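Local coordinates for protein CalS13 (Micromonospora echinospora, PDB 4ZAS) that probably acts as a pyridoxal phosphate-dependent sugar aminotransferase of the DegT/DnrJ/EryC1 family and binds dTDP-4-keto-6-deoxyglucose, at residues H87-L92 / G211-Y216; A175-A180 / P188-D193. All blocks are in the same frame, centred on the assembly; numbering follows the deposited sequence.

Contact 1 (H87-L92 / G211-Y216)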
ATOM      1  N   HIS A  87       5.947   6.847  -3.726  1.00 31.29           N
ATOM      2  CA  HIS A  87       6.936   6.056  -2.985  1.00 39.69           C
ATOM      3  C   HIS A  87       7.811   5.275  -3.978  1.00 42.45           C
ATOM      4  O   HIS A  87       9.035   5.362  -3.941  1.00 47.58           O
ATOM      5  CB  HIS A  87       6.219   5.141  -1.986  1.00 43.29           C
ATOM      6  CG  HIS A  87       7.102   4.541  -0.930  1.00 43.08           C
ATOM      7  ND1 HIS A  87       8.304   3.927  -1.209  1.00 39.04           N
ATOM      8  CD2 HIS A  87       6.938   4.449   0.412  1.00 45.09           C
ATOM      9  CE1 HIS A  87       8.842   3.486  -0.086  1.00 42.85           C
ATOM     10  NE2 HIS A  87       8.031   3.786   0.911  1.00 46.73           N
ATOM     11  N   LEU A  88       7.158   4.575  -4.899  1.00 34.25           N
ATOM     12  CA  LEU A  88       7.803   3.811  -5.953  1.00 33.08           C
ATOM     13  C   LEU A  88       8.660   4.691  -6.904  1.00 43.51           C
ATOM     14  O   LEU A  88       9.800   4.344  -7.247  1.00 44.81           O
ATOM     15  CB  LEU A  88       6.732   3.070  -6.754  1.00 31.12           C
ATOM     16  CG  LEU A  88       7.170   2.080  -7.839  1.00 33.95           C
ATOM     17  CD1 LEU A  88       7.940   0.950  -7.230  1.00 36.15           C
ATOM     18  CD2 LEU A  88       5.976   1.560  -8.665  1.00 28.04           C
ATOM     19  N   ALA A  89       8.117   5.827  -7.333  1.00 35.50           N
ATOM     20  CA  ALA A  89       8.851   6.675  -8.257  1.00 35.02           C
ATOM     21  C   ALA A  89      10.123   7.222  -7.621  1.00 35.47           C
ATOM     22  O   ALA A  89      11.195   7.179  -8.215  1.00 37.06           O
ATOM     23  CB  ALA A  89       7.964   7.805  -8.738  1.00 34.04           C
ATOM     24  N   LEU A  90      10.014   7.698  -6.391  1.00 36.47           N
ATOM     25  CA  LEU A  90      11.160   8.280  -5.715  1.00 37.50           C
ATOM     26  C   LEU A  90      12.269   7.264  -5.416  1.00 46.90           C
ATOM     27  O   LEU A  90      13.449   7.637  -5.284  1.00 48.31           O
ATOM     28  CB  LEU A  90      10.687   8.953  -4.429  1.00 33.13           C
ATOM     29  CG  LEU A  90       9.928  10.231  -4.782  1.00 34.48           C
ATOM     30  CD1 LEU A  90       9.231  10.784  -3.574  1.00 34.67           C
ATOM     31  CD2 LEU A  90      10.888  11.262  -5.369  1.00 29.13           C
ATOM     32  N   SER A  91      11.904   5.981  -5.364  1.00 45.21           N
ATOM     33  CA  SER A  91      12.877   4.931  -5.125  1.00 46.48           C
ATOM     34  C   SER A  91      13.917   4.871  -6.267  1.00 51.10           C
ATOM     35  O   SER A  91      15.040   4.413  -6.063  1.00 50.09           O
ATOM     36  CB  SER A  91      12.181   3.582  -4.979  1.00 44.56           C
ATOM     37  OG  SER A  91      11.900   3.019  -6.246  1.00 45.02           O
ATOM     38  N   LEU A  92      13.550   5.382  -7.443  1.00 48.44           N
ATOM     39  CA  LEU A  92      14.469   5.511  -8.573  1.00 44.50           C
ATOM     40  C   LEU A  92      15.607   6.450  -8.235  1.00 45.13           C
ATOM     41  O   LEU A  92      16.749   6.269  -8.689  1.00 43.18           O
ATOM     42  CB  LEU A  92      13.742   6.045  -9.794  1.00 43.40           C
ATOM     43  CG  LEU A  92      12.659   5.148 -10.370  1.00 46.99           C
ATOM     44  CD1 LEU A  92      11.895   5.914 -11.438  1.00 47.89           C
ATOM     45  CD2 LEU A  92      13.276   3.900 -10.931  1.00 42.11           C
ATOM     46  N   GLY A 211       7.816  14.024 -20.693  1.00 44.19           N
ATOM     47  CA  GLY A 211       9.148  13.512 -20.421  1.00 39.41           C
ATOM     48  C   GLY A 211       9.547  13.361 -18.959  1.00 40.84           C
ATOM     49  O   GLY A 211      10.696  13.067 -18.654  1.00 43.22           O
ATOM     50  N   ASN A 212       8.606  13.548 -18.046  1.00 42.35           N
ATOM     51  CA  ASN A 212       8.892  13.368 -16.626  1.00 40.08           C
ATOM     52  C   ASN A 212       8.153  12.143 -16.143  1.00 43.30           C
ATOM     53  O   ASN A 212       7.269  11.639 -16.833  1.00 46.22           O
ATOM     54  CB  ASN A 212       8.442  14.557 -15.790  1.00 37.87           C
ATOM     55  CG  ASN A 212       9.042  15.858 -16.244  1.00 40.86           C
ATOM     56  OD1 ASN A 212      10.226  15.939 -16.584  1.00 47.05           O
ATOM     57  ND2 ASN A 212       8.223  16.898 -16.246  1.00 32.18           N
ATOM     58  N   VAL A 213       8.525  11.658 -14.964  1.00 42.20           N
ATOM     59  CA  VAL A 213       7.761  10.619 -14.292  1.00 36.33           C
ATOM     60  C   VAL A 213       6.536  11.243 -13.661  1.00 27.46           C
ATOM     61  O   VAL A 213       6.683  12.124 -12.824  1.00 41.62           O
ATOM     62  CB  VAL A 213       8.614   9.909 -13.233  1.00 37.39           C
ATOM     63  CG1 VAL A 213       7.778   8.857 -12.449  1.00 32.90           C
ATOM     64  CG2 VAL A 213       9.804   9.269 -13.902  1.00 35.11           C
ATOM     65  N   CYS A 214       5.342  10.767 -14.015  1.00 34.93           N
ATOM     66  CA  CYS A 214       4.080  11.333 -13.486  1.00 41.79           C
ATOM     67  C   CYS A 214       3.281  10.329 -12.651  1.00 40.42           C
ATOM     68  O   CYS A 214       3.051   9.195 -13.087  1.00 47.58           O
ATOM     69  CB  CYS A 214       3.191  11.810 -14.630  1.00 41.31           C
ATOM     70  SG  CYS A 214       3.942  13.023 -15.687  1.00 49.92           S
ATOM     71  N   VAL A 215       2.840  10.750 -11.468  1.00 33.73           N
ATOM     72  CA  VAL A 215       2.038   9.899 -10.588  1.00 30.46           C
ATOM     73  C   VAL A 215       0.626  10.440 -10.455  1.00 32.78           C
ATOM     74  O   VAL A 215       0.444  11.593 -10.094  1.00 42.39           O
ATOM     75  CB  VAL A 215       2.675   9.766  -9.199  1.00 30.93           C
ATOM     76  CG1 VAL A 215       1.822   8.868  -8.324  1.00 26.42           C
ATOM     77  CG2 VAL A 215       4.109   9.249  -9.313  1.00 32.42           C
ATOM     78  N   TYR A 216      -0.362   9.590 -10.722  1.00 33.84           N
ATOM     79  CA  TYR A 216      -1.782   9.937 -10.630  1.00 30.04           C
ATOM     80  C   TYR A 216      -2.432   9.215  -9.471  1.00 39.68           C
ATOM     81  O   TYR A 216      -1.979   8.140  -9.087  1.00 48.35           O
ATOM     82  CB  TYR A 216      -2.518   9.567 -11.923  1.00 34.18           C
ATOM     83  CG  TYR A 216      -2.386  10.530 -13.105  1.00 46.66           C
ATOM     84  CD1 TYR A 216      -1.282  10.505 -13.954  1.00 47.77           C
ATOM     85  CD2 TYR A 216      -3.411  11.413 -13.408  1.00 51.28           C
ATOM     86  CE1 TYR A 216      -1.197  11.364 -15.047  1.00 48.74           C
ATOM     87  CE2 TYR A 216      -3.339  12.263 -14.480  1.00 55.41           C
ATOM     88  CZ  TYR A 216      -2.237  12.244 -15.304  1.00 58.07           C
ATOM     89  OH  TYR A 216      -2.205  13.118 -16.380  1.00 58.45           O
TER
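Ala89 of the 87-92 helical segment rests its single methyl against two valines, Val213 and Val215, which project from the same face of the strand. Val213 can be followed outward. Its CB points at the helix but stays back from Ala89, and the branching there sends two methyls to different neighbours. CG1, anti to the backbone N (chi1 176°), reaches Ala89 CB at 3.9 Å and is the closest approach between the segments. CG2, beside the backbone N, turns toward the next helical turn, where Leu92 CD1 lies 4.7 Å from it, a looser approach. Two residues further along, Val215 adds its CG2, 4.2 Å from Ala89 CB. Alanine suits this helical position because its short side chain lets the backbone come near the strand, with Ala89 and Val213 7.3 Å apart between CA atoms. The beta-branched valines suit the extended chain and offer a compact methyl surface. No hydrogen bond crosses this buried, wholly apolar interface. On the helix, Ser91 OG donates to Leu88 O, 2.7 Å away and 21° out of the carbonyl plane, and also bonds Arg246 NH1, which satisfies a buried hydroxyl. Through Ala89, helix 82-94 packs on one face of the mainly parallel seven-stranded sheet, as in the large domain of fold type I pyridoxal phosphate enzymes. Leu88 and Leu92 pack on Leu243 of helix 237-247, Leu90 packs on helix 121-125, and His87 meets His87 of the second subunit. Strand 213-217 runs between its parallel neighbour 189-193 and the antiparallel strand 230-233.

Contact 2 (A175-A180 / P188-D193)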
ATOM      1  N   ALA A 175      13.534  23.759 -18.557  1.00 43.57           N
ATOM      2  CA  ALA A 175      14.629  24.686 -18.831  1.00 44.04           C
ATOM      3  C   ALA A 175      15.416  25.007 -17.568  1.00 48.63           C
ATOM      4  O   ALA A 175      16.637  25.093 -17.585  1.00 55.84           O
ATOM      5  CB  ALA A 175      14.097  25.964 -19.439  1.00 38.03           C
ATOM      6  N   VAL A 176      14.703  25.180 -16.467  1.00 45.84           N
ATOM      7  CA  VAL A 176      15.332  25.516 -15.206  1.00 40.47           C
ATOM      8  C   VAL A 176      16.159  24.325 -14.726  1.00 42.79           C
ATOM      9  O   VAL A 176      17.305  24.488 -14.309  1.00 45.38           O
ATOM     10  CB  VAL A 176      14.284  25.977 -14.190  1.00 35.86           C
ATOM     11  CG1 VAL A 176      14.808  25.886 -12.788  1.00 41.22           C
ATOM     12  CG2 VAL A 176      13.873  27.385 -14.513  1.00 36.91           C
ATOM     13  N   VAL A 177      15.596  23.122 -14.788  1.00 45.61           N
ATOM     14  CA  VAL A 177      16.363  21.955 -14.375  1.00 43.99           C
ATOM     15  C   VAL A 177      17.576  21.760 -15.263  1.00 48.53           C
ATOM     16  O   VAL A 177      18.662  21.469 -14.766  1.00 59.12           O
ATOM     17  CB  VAL A 177      15.511  20.683 -14.380  1.00 40.76           C
ATOM     18  CG1 VAL A 177      16.398  19.457 -14.229  1.00 39.95           C
ATOM     19  CG2 VAL A 177      14.460  20.740 -13.272  1.00 33.54           C
ATOM     20  N   ASP A 178      17.404  21.963 -16.566  1.00 48.28           N
ATOM     21  CA  ASP A 178      18.484  21.762 -17.528  1.00 47.09           C
ATOM     22  C   ASP A 178      19.614  22.764 -17.340  1.00 51.91           C
ATOM     23  O   ASP A 178      20.781  22.402 -17.492  1.00 60.44           O
ATOM     24  CB  ASP A 178      17.950  21.798 -18.972  1.00 48.74           C
ATOM     25  CG  ASP A 178      17.199  20.512 -19.348  1.00 53.38           C
ATOM     26  OD1 ASP A 178      17.228  19.551 -18.551  1.00 49.30           O
ATOM     27  OD2 ASP A 178      16.587  20.443 -20.434  1.00 60.95           O
ATOM     28  N   ARG A 179      19.280  24.020 -17.044  1.00 50.70           N
ATOM     29  CA  ARG A 179      20.300  25.053 -16.815  1.00 52.19           C
ATOM     30  C   ARG A 179      21.048  24.833 -15.488  1.00 50.99           C
ATOM     31  O   ARG A 179      22.270  24.929 -15.438  1.00 54.16           O
ATOM     32  CB  ARG A 179      19.672  26.452 -16.889  1.00 57.10           C
ATOM     33  CG  ARG A 179      20.634  27.613 -16.655  1.00 71.32           C
ATOM     34  CD  ARG A 179      19.906  28.957 -16.700  1.00 82.29           C
ATOM     35  NE  ARG A 179      20.805  30.111 -16.771  1.00 95.49           N
ATOM     36  CZ  ARG A 179      21.279  30.637 -17.896  1.00105.32           C
ATOM     37  NH1 ARG A 179      20.969  30.089 -19.062  1.00106.24           N
ATOM     38  NH2 ARG A 179      22.083  31.694 -17.851  1.00109.13           N
ATOM     39  N   ALA A 180      20.314  24.528 -14.423  1.00 51.38           N
ATOM     40  CA  ALA A 180      20.909  24.337 -13.095  1.00 49.22           C
ATOM     41  C   ALA A 180      21.854  23.127 -13.023  1.00 53.54           C
ATOM     42  O   ALA A 180      22.816  23.124 -12.254  1.00 56.23           O
ATOM     43  CB  ALA A 180      19.805  24.197 -12.039  1.00 39.39           C
ATOM     44  N   PRO A 188      18.958  15.234 -12.010  1.00 51.81           N
ATOM     45  CA  PRO A 188      18.052  14.727 -10.985  1.00 48.25           C
ATOM     46  C   PRO A 188      16.761  14.238 -11.587  1.00 46.96           C
ATOM     47  O   PRO A 188      16.400  14.642 -12.699  1.00 47.34           O
ATOM     48  CB  PRO A 188      17.792  15.946 -10.102  1.00 47.51           C
ATOM     49  CG  PRO A 188      18.048  17.102 -10.989  1.00 50.26           C
ATOM     50  CD  PRO A 188      19.202  16.675 -11.856  1.00 47.37           C
ATOM     51  N   LEU A 189      16.094  13.350 -10.859  1.00 46.50           N
ATOM     52  CA  LEU A 189      14.814  12.798 -11.281  1.00 50.19           C
ATOM     53  C   LEU A 189      13.717  13.854 -11.171  1.00 53.23           C
ATOM     54  O   LEU A 189      13.571  14.491 -10.130  1.00 59.11           O
ATOM     55  CB  LEU A 189      14.437  11.600 -10.409  1.00 43.15           C
ATOM     56  CG  LEU A 189      13.152  10.886 -10.806  1.00 35.93           C
ATOM     57  CD1 LEU A 189      13.350  10.187 -12.132  1.00 35.22           C
ATOM     58  CD2 LEU A 189      12.691   9.911  -9.736  1.00 36.91           C
ATOM     59  N   VAL A 190      12.948  14.047 -12.238  1.00 47.66           N
ATOM     60  CA  VAL A 190      11.819  14.975 -12.186  1.00 37.43           C
ATOM     61  C   VAL A 190      10.496  14.213 -12.085  1.00 36.50           C
ATOM     62  O   VAL A 190      10.111  13.502 -13.023  1.00 33.65           O
ATOM     63  CB  VAL A 190      11.841  15.906 -13.402  1.00 34.78           C
ATOM     64  CG1 VAL A 190      10.692  16.866 -13.346  1.00 29.89           C
ATOM     65  CG2 VAL A 190      13.167  16.648 -13.461  1.00 36.40           C
ATOM     66  N   VAL A 191       9.795  14.395 -10.962  1.00 37.76           N
ATOM     67  CA  VAL A 191       8.527  13.705 -10.684  1.00 38.27           C
ATOM     68  C   VAL A 191       7.363  14.688 -10.605  1.00 42.35           C
ATOM     69  O   VAL A 191       7.386  15.601  -9.766  1.00 43.63           O
ATOM     70  CB  VAL A 191       8.591  12.930  -9.339  1.00 35.47           C
ATOM     71  CG1 VAL A 191       7.273  12.226  -9.101  1.00 24.84           C
ATOM     72  CG2 VAL A 191       9.724  11.944  -9.337  1.00 29.61           C
ATOM     73  N   GLU A 192       6.343  14.495 -11.443  1.00 36.09           N
ATOM     74  CA  GLU A 192       5.104  15.294 -11.379  1.00 32.13           C
ATOM     75  C   GLU A 192       3.993  14.622 -10.580  1.00 37.65           C
ATOM     76  O   GLU A 192       3.494  13.578 -10.989  1.00 47.22           O
ATOM     77  CB  GLU A 192       4.559  15.567 -12.783  1.00 31.19           C
ATOM     78  CG  GLU A 192       5.461  16.377 -13.695  1.00 29.40           C
ATOM     79  CD  GLU A 192       4.876  16.526 -15.090  1.00 35.66           C
ATOM     80  OE1 GLU A 192       3.649  16.663 -15.211  1.00 38.20           O
ATOM     81  OE2 GLU A 192       5.640  16.480 -16.074  1.00 45.96           O
ATOM     82  N   ASP A 193       3.563  15.228  -9.479  1.00 31.64           N
ATOM     83  CA  ASP A 193       2.380  14.725  -8.766  1.00 34.16           C
ATOM     84  C   ASP A 193       1.085  15.177  -9.469  1.00 41.57           C
ATOM     85  O   ASP A 193       0.654  16.319  -9.336  1.00 45.89           O
ATOM     86  CB  ASP A 193       2.404  15.193  -7.313  1.00 35.74           C
ATOM     87  CG  ASP A 193       1.255  14.634  -6.486  1.00 40.35           C
ATOM     88  OD1 ASP A 193       0.256  14.154  -7.072  1.00 35.49           O
ATOM     89  OD2 ASP A 193       1.344  14.693  -5.235  1.00 41.70           O
TER
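The pyrrolidine ring of Pro188, the nearest thing to a flat group in this contact, has Val177 CG1 on the side of one face, the one toward which CG puckers; the methyl is displaced past the CG-CD edge and lies 4.3 Å from Pro188 CG. Thr181, just after the helix, also touches the proline. The arrangement belongs to a beta-alpha-beta crossover: strand 155-161 leads into helix 170-180, and a short loop returns the chain to strand 189-193, parallel to the first. In the fold type I architecture of pyridoxal phosphate enzymes, units of this kind build the large central sheet. Val177 is the one residue of the helical segment that reaches the strand segment, and its branching serves two partners. With CG1 anti to the backbone N (chi1 168°), one methyl goes to the proline while CG2 meets Val190 CG2 at 4.3 Å, methyl against methyl. A beta-branched residue is well placed here, since both methyls lie close to the backbone and reach two neighbouring points of the strand segment; Val177 also touches Ile158 of strand 155-161. Proline suits the entry to the strand, where its fixed ring supplies an apolar surface at a position that is still loop. Val190 belongs in the extended chain and points to the helix, where it meets Leu173 as well. Leu189 and Val191 instead pack on helix 82-94, so the strand is sandwiched between helices. At the far end of the strand, Asp193 OD2 bonds Thr119 OG1 near the modified lysine at position 222, consistent with the cofactor-facing aspartate of fold type I enzymes. Beside the apolar interface, Asp178 OD1 forms a salt bridge with NE of Arg187, the residue immediately before Pro188.

In the fold
Contacts 1 and 2 lie about 13 Å apart, centre to centre, and share the mixed sheet, in which strands 213-217 and 189-193 are parallel neighbours. Contact 2 is local, its segments separated by a short loop, and it falls along the chain within the much longer excursion closed by contact 1. Their helices, 82-94 and 170-180, cover opposite faces of the sheet. The strands are stitched together by Glu192 N, 2.8 Å from Val213 O, and by Asn212 ND2, 2.6 Å from Glu192 OE2, both probable hydrogen bonds. Together the contacts attach a helical layer to each side of the sheet in the aminotransferase domain.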